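Local coordinates for uncharacterized protein VP1736 (Vibrio parahaemolyticus, PDB 3LXQ) that is of unknown function but belongs to the sulfatase family of the alkaline phosphatase clan, with an added C-terminal antiparallel sheet and long helix, at residues A139-F144 against K190-G195; R391-V396 against I425-A430. All coordinates share one frame; numbering follows the deposited sequence.

Interaction 1 (A139-F144 against K190-G195)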
ATOM      1  N   ALA A 139      -0.764  -5.285  -0.500  1.00 23.78           N
ATOM      2  CA  ALA A 139       0.523  -4.618  -0.636  1.00 23.79           C
ATOM      3  C   ALA A 139       1.073  -4.081   0.663  1.00 24.29           C
ATOM      4  O   ALA A 139       2.271  -4.167   0.885  1.00 25.62           O
ATOM      5  CB  ALA A 139       0.445  -3.494  -1.651  1.00 22.35           C
ATOM      6  N   VAL A 140       0.229  -3.493   1.513  1.00 24.77           N
ATOM      7  CA  VAL A 140       0.770  -2.850   2.728  1.00 26.12           C
ATOM      8  C   VAL A 140       0.786  -3.765   3.935  1.00 27.54           C
ATOM      9  O   VAL A 140       1.442  -3.461   4.936  1.00 29.66           O
ATOM     10  CB  VAL A 140       0.049  -1.515   3.072  1.00 26.68           C
ATOM     11  CG1 VAL A 140       0.152  -0.555   1.893  1.00 26.15           C
ATOM     12  CG2 VAL A 140      -1.429  -1.752   3.468  1.00 25.94           C
ATOM     13  N   THR A 141       0.096  -4.894   3.867  1.00 27.49           N
ATOM     14  CA  THR A 141       0.140  -5.811   5.020  1.00 29.51           C
ATOM     15  C   THR A 141       1.058  -7.004   4.787  1.00 29.06           C
ATOM     16  O   THR A 141       1.542  -7.614   5.745  1.00 30.45           O
ATOM     17  CB  THR A 141      -1.248  -6.327   5.435  1.00 30.81           C
ATOM     18  OG1 THR A 141      -1.824  -7.074   4.362  1.00 29.66           O
ATOM     19  CG2 THR A 141      -2.147  -5.175   5.809  1.00 33.21           C
ATOM     20  N   THR A 142       1.272  -7.342   3.518  1.00 27.82           N
ATOM     21  CA  THR A 142       2.058  -8.528   3.137  1.00 27.72           C
ATOM     22  C   THR A 142       3.239  -8.226   2.203  1.00 27.00           C
ATOM     23  O   THR A 142       4.203  -8.986   2.172  1.00 28.10           O
ATOM     24  CB  THR A 142       1.219  -9.600   2.416  1.00 27.42           C
ATOM     25  OG1 THR A 142       1.043  -9.227   1.040  1.00 25.27           O
ATOM     26  CG2 THR A 142      -0.124  -9.799   3.061  1.00 27.58           C
ATOM     27  N   GLY A 143       3.139  -7.162   1.405  1.00 25.22           N
ATOM     28  CA  GLY A 143       4.229  -6.803   0.493  1.00 23.92           C
ATOM     29  C   GLY A 143       4.267  -7.690  -0.727  1.00 23.75           C
ATOM     30  O   GLY A 143       5.193  -7.594  -1.533  1.00 23.88           O
ATOM     31  N   PHE A 144       3.238  -8.533  -0.871  1.00 23.78           N
ATOM     32  CA  PHE A 144       3.165  -9.545  -1.912  1.00 23.97           C
ATOM     33  C   PHE A 144       2.838  -8.842  -3.208  1.00 22.94           C
ATOM     34  O   PHE A 144       1.942  -8.000  -3.236  1.00 23.02           O
ATOM     35  CB  PHE A 144       2.063 -10.556  -1.568  1.00 25.31           C
ATOM     36  CG  PHE A 144       2.104 -11.846  -2.374  1.00 26.56           C
ATOM     37  CD1 PHE A 144       3.237 -12.657  -2.387  1.00 27.62           C
ATOM     38  CD2 PHE A 144       0.973 -12.275  -3.059  1.00 26.76           C
ATOM     39  CE1 PHE A 144       3.263 -13.843  -3.109  1.00 29.00           C
ATOM     40  CE2 PHE A 144       0.981 -13.472  -3.778  1.00 27.85           C
ATOM     41  CZ  PHE A 144       2.123 -14.261  -3.804  1.00 29.29           C
ATOM     42  N   LYS A 190     -11.985  -9.323   7.364  1.00 43.93           N
ATOM     43  CA  LYS A 190     -11.966  -9.829   8.738  1.00 45.57           C
ATOM     44  C   LYS A 190     -11.375 -11.230   8.829  1.00 45.53           C
ATOM     45  O   LYS A 190     -10.583 -11.514   9.718  1.00 46.37           O
ATOM     46  CB  LYS A 190     -13.372  -9.833   9.351  1.00 47.18           C
ATOM     47  CG  LYS A 190     -13.361  -9.981  10.863  1.00 51.00           C
ATOM     48  CD  LYS A 190     -14.509 -10.802  11.366  1.00 55.33           C
ATOM     49  CE  LYS A 190     -15.347  -9.998  12.332  1.00 59.01           C
ATOM     50  NZ  LYS A 190     -16.124  -8.963  11.582  1.00 59.29           N
ATOM     51  N   THR A 191     -11.789 -12.099   7.913  1.00 44.50           N
ATOM     52  CA  THR A 191     -11.336 -13.485   7.877  1.00 44.99           C
ATOM     53  C   THR A 191      -9.852 -13.569   7.537  1.00 43.56           C
ATOM     54  O   THR A 191      -9.097 -14.277   8.196  1.00 44.49           O
ATOM     55  CB  THR A 191     -12.190 -14.329   6.890  1.00 44.67           C
ATOM     56  OG1 THR A 191     -13.553 -14.327   7.335  1.00 47.08           O
ATOM     57  CG2 THR A 191     -11.703 -15.778   6.815  1.00 45.33           C
ATOM     58  N   PHE A 192      -9.427 -12.832   6.519  1.00 41.64           N
ATOM     59  CA  PHE A 192      -8.008 -12.773   6.197  1.00 40.54           C
ATOM     60  C   PHE A 192      -7.175 -12.178   7.331  1.00 41.20           C
ATOM     61  O   PHE A 192      -6.065 -12.640   7.580  1.00 41.81           O
ATOM     62  CB  PHE A 192      -7.770 -11.979   4.921  1.00 38.52           C
ATOM     63  CG  PHE A 192      -6.318 -11.878   4.528  1.00 38.54           C
ATOM     64  CD1 PHE A 192      -5.674 -12.943   3.906  1.00 36.44           C
ATOM     65  CD2 PHE A 192      -5.598 -10.707   4.759  1.00 37.78           C
ATOM     66  CE1 PHE A 192      -4.342 -12.842   3.511  1.00 36.39           C
ATOM     67  CE2 PHE A 192      -4.264 -10.603   4.357  1.00 36.50           C
ATOM     68  CZ  PHE A 192      -3.634 -11.676   3.740  1.00 34.62           C
ATOM     69  N   PHE A 193      -7.690 -11.144   7.990  1.00 41.21           N
ATOM     70  CA  PHE A 193      -6.903 -10.457   9.008  1.00 42.22           C
ATOM     71  C   PHE A 193      -6.795 -11.334  10.256  1.00 44.71           C
ATOM     72  O   PHE A 193      -5.702 -11.508  10.788  1.00 46.02           O
ATOM     73  CB  PHE A 193      -7.479  -9.073   9.349  1.00 41.61           C
ATOM     74  CG  PHE A 193      -7.310  -8.028   8.258  1.00 39.00           C
ATOM     75  CD1 PHE A 193      -6.252  -8.079   7.351  1.00 35.70           C
ATOM     76  CD2 PHE A 193      -8.192  -6.957   8.185  1.00 37.68           C
ATOM     77  CE1 PHE A 193      -6.096  -7.094   6.365  1.00 34.11           C
ATOM     78  CE2 PHE A 193      -8.044  -5.978   7.218  1.00 35.89           C
ATOM     79  CZ  PHE A 193      -6.985  -6.046   6.305  1.00 33.81           C
ATOM     80  N   PHE A 194      -7.924 -11.904  10.686  1.00 46.55           N
ATOM     81  CA  PHE A 194      -7.985 -12.813  11.846  1.00 49.67           C
ATOM     82  C   PHE A 194      -7.174 -14.090  11.660  1.00 50.19           C
ATOM     83  O   PHE A 194      -6.564 -14.584  12.609  1.00 52.16           O
ATOM     84  CB  PHE A 194      -9.442 -13.185  12.185  1.00 51.12           C
ATOM     85  CG  PHE A 194     -10.047 -12.374  13.300  1.00 53.75           C
ATOM     86  CD1 PHE A 194      -9.354 -11.313  13.882  1.00 55.42           C
ATOM     87  CD2 PHE A 194     -11.336 -12.660  13.750  1.00 58.08           C
ATOM     88  CE1 PHE A 194      -9.918 -10.560  14.909  1.00 58.60           C
ATOM     89  CE2 PHE A 194     -11.924 -11.914  14.783  1.00 60.71           C
ATOM     90  CZ  PHE A 194     -11.212 -10.860  15.367  1.00 60.97           C
ATOM     91  N   GLY A 195      -7.189 -14.631  10.446  1.00 48.84           N
ATOM     92  CA  GLY A 195      -6.392 -15.808  10.120  1.00 49.70           C
ATOM     93  C   GLY A 195      -4.898 -15.523  10.001  1.00 49.57           C
ATOM     94  O   GLY A 195      -4.083 -16.456  10.006  1.00 50.91           O
TER

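Interaction 2 (R391-V396 against I425-A430)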
ATOM      1  N   ARG A 391      12.969   3.811 -14.813  1.00 42.63           N
ATOM      2  CA  ARG A 391      13.303   5.159 -15.269  1.00 46.53           C
ATOM      3  C   ARG A 391      13.582   5.221 -16.770  1.00 48.25           C
ATOM      4  O   ARG A 391      13.531   6.292 -17.373  1.00 51.14           O
ATOM      5  CB  ARG A 391      14.493   5.704 -14.483  1.00 48.65           C
ATOM      6  CG  ARG A 391      14.137   6.253 -13.118  1.00 49.42           C
ATOM      7  CD  ARG A 391      13.322   7.536 -13.225  1.00 51.69           C
ATOM      8  NE  ARG A 391      12.915   8.024 -11.911  1.00 52.66           N
ATOM      9  CZ  ARG A 391      12.197   9.127 -11.700  1.00 55.78           C
ATOM     10  NH1 ARG A 391      11.889   9.487 -10.461  1.00 55.29           N
ATOM     11  NH2 ARG A 391      11.788   9.877 -12.720  1.00 58.11           N
ATOM     12  N   ASP A 392      13.838   4.057 -17.366  1.00 46.68           N
ATOM     13  CA  ASP A 392      14.332   3.967 -18.739  1.00 49.46           C
ATOM     14  C   ASP A 392      13.346   3.359 -19.723  1.00 48.25           C
ATOM     15  O   ASP A 392      13.424   3.603 -20.929  1.00 50.53           O
ATOM     16  CB  ASP A 392      15.643   3.182 -18.754  1.00 49.16           C
ATOM     17  CG  ASP A 392      16.708   3.850 -17.927  1.00 51.94           C
ATOM     18  OD1 ASP A 392      17.262   4.872 -18.382  1.00 56.60           O
ATOM     19  OD2 ASP A 392      16.971   3.370 -16.808  1.00 51.44           O
ATOM     20  N   ASN A 393      12.408   2.583 -19.193  1.00 45.75           N
ATOM     21  CA  ASN A 393      11.510   1.791 -20.011  1.00 44.79           C
ATOM     22  C   ASN A 393      10.224   1.442 -19.266  1.00 42.65           C
ATOM     23  O   ASN A 393      10.146   1.520 -18.031  1.00 41.71           O
ATOM     24  CB  ASN A 393      12.226   0.511 -20.467  1.00 43.62           C
ATOM     25  CG  ASN A 393      13.054  -0.117 -19.349  1.00 42.75           C
ATOM     26  OD1 ASN A 393      12.519  -0.484 -18.308  1.00 41.68           O
ATOM     27  ND2 ASN A 393      14.362  -0.222 -19.559  1.00 42.83           N
ATOM     28  N   LEU A 394       9.214   1.063 -20.039  1.00 42.53           N
ATOM     29  CA  LEU A 394       8.003   0.478 -19.503  1.00 40.54           C
ATOM     30  C   LEU A 394       7.640  -0.731 -20.345  1.00 39.99           C
ATOM     31  O   LEU A 394       7.480  -0.622 -21.570  1.00 41.36           O
ATOM     32  CB  LEU A 394       6.855   1.496 -19.509  1.00 41.40           C
ATOM     33  CG  LEU A 394       5.418   0.985 -19.360  1.00 40.19           C
ATOM     34  CD1 LEU A 394       5.113   0.508 -17.945  1.00 35.61           C
ATOM     35  CD2 LEU A 394       4.458   2.093 -19.779  1.00 43.04           C
ATOM     36  N   VAL A 395       7.497  -1.869 -19.672  1.00 37.87           N
ATOM     37  CA  VAL A 395       7.104  -3.113 -20.321  1.00 37.79           C
ATOM     38  C   VAL A 395       5.748  -3.560 -19.822  1.00 36.95           C
ATOM     39  O   VAL A 395       5.518  -3.674 -18.613  1.00 34.87           O
ATOM     40  CB  VAL A 395       8.118  -4.251 -20.086  1.00 36.99           C
ATOM     41  CG1 VAL A 395       7.588  -5.571 -20.657  1.00 37.19           C
ATOM     42  CG2 VAL A 395       9.476  -3.902 -20.687  1.00 37.89           C
ATOM     43  N   VAL A 396       4.858  -3.816 -20.772  1.00 38.42           N
ATOM     44  CA  VAL A 396       3.527  -4.318 -20.481  1.00 38.70           C
ATOM     45  C   VAL A 396       3.303  -5.696 -21.113  1.00 39.49           C
ATOM     46  O   VAL A 396       3.503  -5.884 -22.313  1.00 40.49           O
ATOM     47  CB  VAL A 396       2.446  -3.326 -20.945  1.00 40.48           C
ATOM     48  CG1 VAL A 396       1.061  -3.929 -20.755  1.00 41.63           C
ATOM     49  CG2 VAL A 396       2.571  -2.009 -20.158  1.00 40.97           C
ATOM     50  N   ILE A 425      12.850  -7.253 -20.924  1.00 46.25           N
ATOM     51  CA  ILE A 425      11.614  -8.041 -21.022  1.00 46.06           C
ATOM     52  C   ILE A 425      11.590  -9.187 -20.005  1.00 44.82           C
ATOM     53  O   ILE A 425      10.561  -9.444 -19.390  1.00 43.61           O
ATOM     54  CB  ILE A 425      11.375  -8.588 -22.458  1.00 49.42           C
ATOM     55  CG1 ILE A 425      11.119  -7.438 -23.437  1.00 50.51           C
ATOM     56  CG2 ILE A 425      10.187  -9.560 -22.485  1.00 50.11           C
ATOM     57  CD1 ILE A 425      10.989  -7.878 -24.908  1.00 53.14           C
ATOM     58  N   ASP A 426      12.729  -9.850 -19.820  1.00 46.57           N
ATOM     59  CA  ASP A 426      12.834 -11.015 -18.936  1.00 46.57           C
ATOM     60  C   ASP A 426      12.674 -10.655 -17.463  1.00 43.07           C
ATOM     61  O   ASP A 426      12.154 -11.447 -16.683  1.00 42.32           O
ATOM     62  CB  ASP A 426      14.175 -11.729 -19.138  1.00 49.60           C
ATOM     63  CG  ASP A 426      14.203 -12.613 -20.392  1.00 55.12           C
ATOM     64  OD1 ASP A 426      13.268 -12.533 -21.220  1.00 56.29           O
ATOM     65  OD2 ASP A 426      15.172 -13.395 -20.546  1.00 57.41           O
ATOM     66  N   ARG A 427      13.147  -9.470 -17.085  1.00 41.73           N
ATOM     67  CA  ARG A 427      13.005  -8.979 -15.717  1.00 39.35           C
ATOM     68  C   ARG A 427      11.527  -8.680 -15.409  1.00 36.77           C
ATOM     69  O   ARG A 427      11.032  -8.976 -14.323  1.00 35.89           O
ATOM     70  CB  ARG A 427      13.870  -7.734 -15.505  1.00 39.13           C
ATOM     71  CG  ARG A 427      13.666  -7.080 -14.143  1.00 36.46           C
ATOM     72  CD  ARG A 427      14.509  -5.836 -14.010  1.00 36.43           C
ATOM     73  NE  ARG A 427      14.211  -4.872 -15.059  1.00 36.53           N
ATOM     74  CZ  ARG A 427      14.957  -3.809 -15.337  1.00 37.79           C
ATOM     75  NH1 ARG A 427      16.052  -3.567 -14.632  1.00 37.68           N
ATOM     76  NH2 ARG A 427      14.605  -2.988 -16.324  1.00 39.11           N
ATOM     77  N   ALA A 428      10.836  -8.107 -16.388  1.00 36.84           N
ATOM     78  CA  ALA A 428       9.410  -7.788 -16.283  1.00 34.98           C
ATOM     79  C   ALA A 428       8.578  -9.066 -16.195  1.00 35.06           C
ATOM     80  O   ALA A 428       7.739  -9.209 -15.299  1.00 33.29           O
ATOM     81  CB  ALA A 428       8.973  -6.946 -17.480  1.00 35.49           C
ATOM     82  N   LYS A 429       8.819  -9.982 -17.134  1.00 37.46           N
ATOM     83  CA  LYS A 429       8.140 -11.288 -17.176  1.00 38.44           C
ATOM     84  C   LYS A 429       8.355 -12.060 -15.873  1.00 37.59           C
ATOM     85  O   LYS A 429       7.397 -12.559 -15.263  1.00 36.78           O
ATOM     86  CB  LYS A 429       8.590 -12.100 -18.414  1.00 41.53           C
ATOM     87  CG  LYS A 429       7.716 -13.307 -18.759  1.00 43.16           C
ATOM     88  CD  LYS A 429       8.133 -13.944 -20.094  1.00 48.72           C
ATOM     89  CE  LYS A 429       7.607 -15.384 -20.227  1.00 50.93           C
ATOM     90  NZ  LYS A 429       8.255 -16.152 -21.342  1.00 55.54           N
ATOM     91  N   ALA A 430       9.607 -12.125 -15.426  1.00 38.22           N
ATOM     92  CA  ALA A 430       9.950 -12.818 -14.183  1.00 37.46           C
ATOM     93  C   ALA A 430       9.145 -12.277 -12.987  1.00 34.89           C
ATOM     94  O   ALA A 430       8.613 -13.049 -12.181  1.00 34.78           O
ATOM     95  CB  ALA A 430      11.444 -12.721 -13.919  1.00 38.37           C
TER

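Interaction 1 (A139-F144 against K190-G195)
With CG anti to the backbone N (chi1 -180°), F192 sends its ring straight out from helix 189-195 to T141 and T142, where helix 133-141 gives out. T142 answers with a chi1 of 80°: OG1 sits between its own N and carbonyl carbon, and the methyl, anti to the carbonyl carbon, is left to point at the rim of the ring. CG2 of T142 comes in at the ring's edge, 4.0 Å from CZ of F192. OG1 of T141 reaches the same edge more loosely, 4.3 Å from CE2 of F192. Next along the helix, F193 lays CE1 4.4 Å from CG2 of T141, an oblique approach; its ring also meets F178 edge-to-face.

Neither hydroxyl is spent on the phenylalanines. T141 OG1 bonds to the carbonyl of I137 and T142 OG1 to that of E138, one turn back. T142 OG1 also accepts from N of F144 at 3.0 Å, closing an ST turn just past the helix. The chemistry is therefore divided: hydroxyls tie up the backbone at the helix end, while the methyls and phenylalanine rings meet between the segments. No hydrogen bond crosses, and the 108 Å² buried implies light van der Waals packing between the end of helix 133-141 and helix 189-195.

Interaction 2 (R391-V396 against I425-A430)
V395 and A428 meet methyl to methyl: CG1 of V395 lies 3.7 Å from CB of A428, and the valine's own CB is hardly farther from that methyl, at 3.8 Å. Both side chains start out toward the opposite segment. On V395, CG1 stands anti to the backbone N (chi1 174°), which sets one branch against the alanine. Because the helix offers nothing larger than a methyl here, strand and helix come close, with the CA atoms of V395 and A428 6.6 Å apart.

Beside this apolar pair, N393 and R427 approach at a slant. The arginine runs out extended from the helix, then bends at chi3 (58°), and the bend carries its guanidinium over to the asparagine. OD1 of N393 lies near the guanidinium plane, at its edge, 3.8 Å from NH2 of R427. That is too long for a hydrogen bond, and the amide and guanidinium planes are turned 48° from each other. OD1 is hydrogen-bonded instead to OG1 of T390, at the end of strand 385-390, so the arginine adds at most a weak electrostatic pull.

The contact lays helix 422-441 against one face of the five-stranded antiparallel sheet, at its middle strand 394-398. Y388 of the adjoining strand 385-390 touches both R427 and A428, and V403 of strand 402-409, the neighbour on the other flank of strand 394-398, receives I425. Helix 50-61 also packs on helix 422-441, L56 against D426 and A430 and S60 against R427.

Interaction 1 closes in the chain before interaction 2 opens; their centres are 27 Å apart, and even the nearest atoms stay about 11 Å from each other. The centre of interaction 1 lies about 11 Å from the centre of the chain, that of interaction 2 about 21 Å. The first sets a helix end on a helix in the sulfatase-like part of the chain; the second sets a helix on the C-terminal sheet. Helix 422-441 reaches toward both: it supplies one side of interaction 2, and farther along its A435 and A438 touch F144, which closes segment 139-144 but stands outside the T141 and T142 contact.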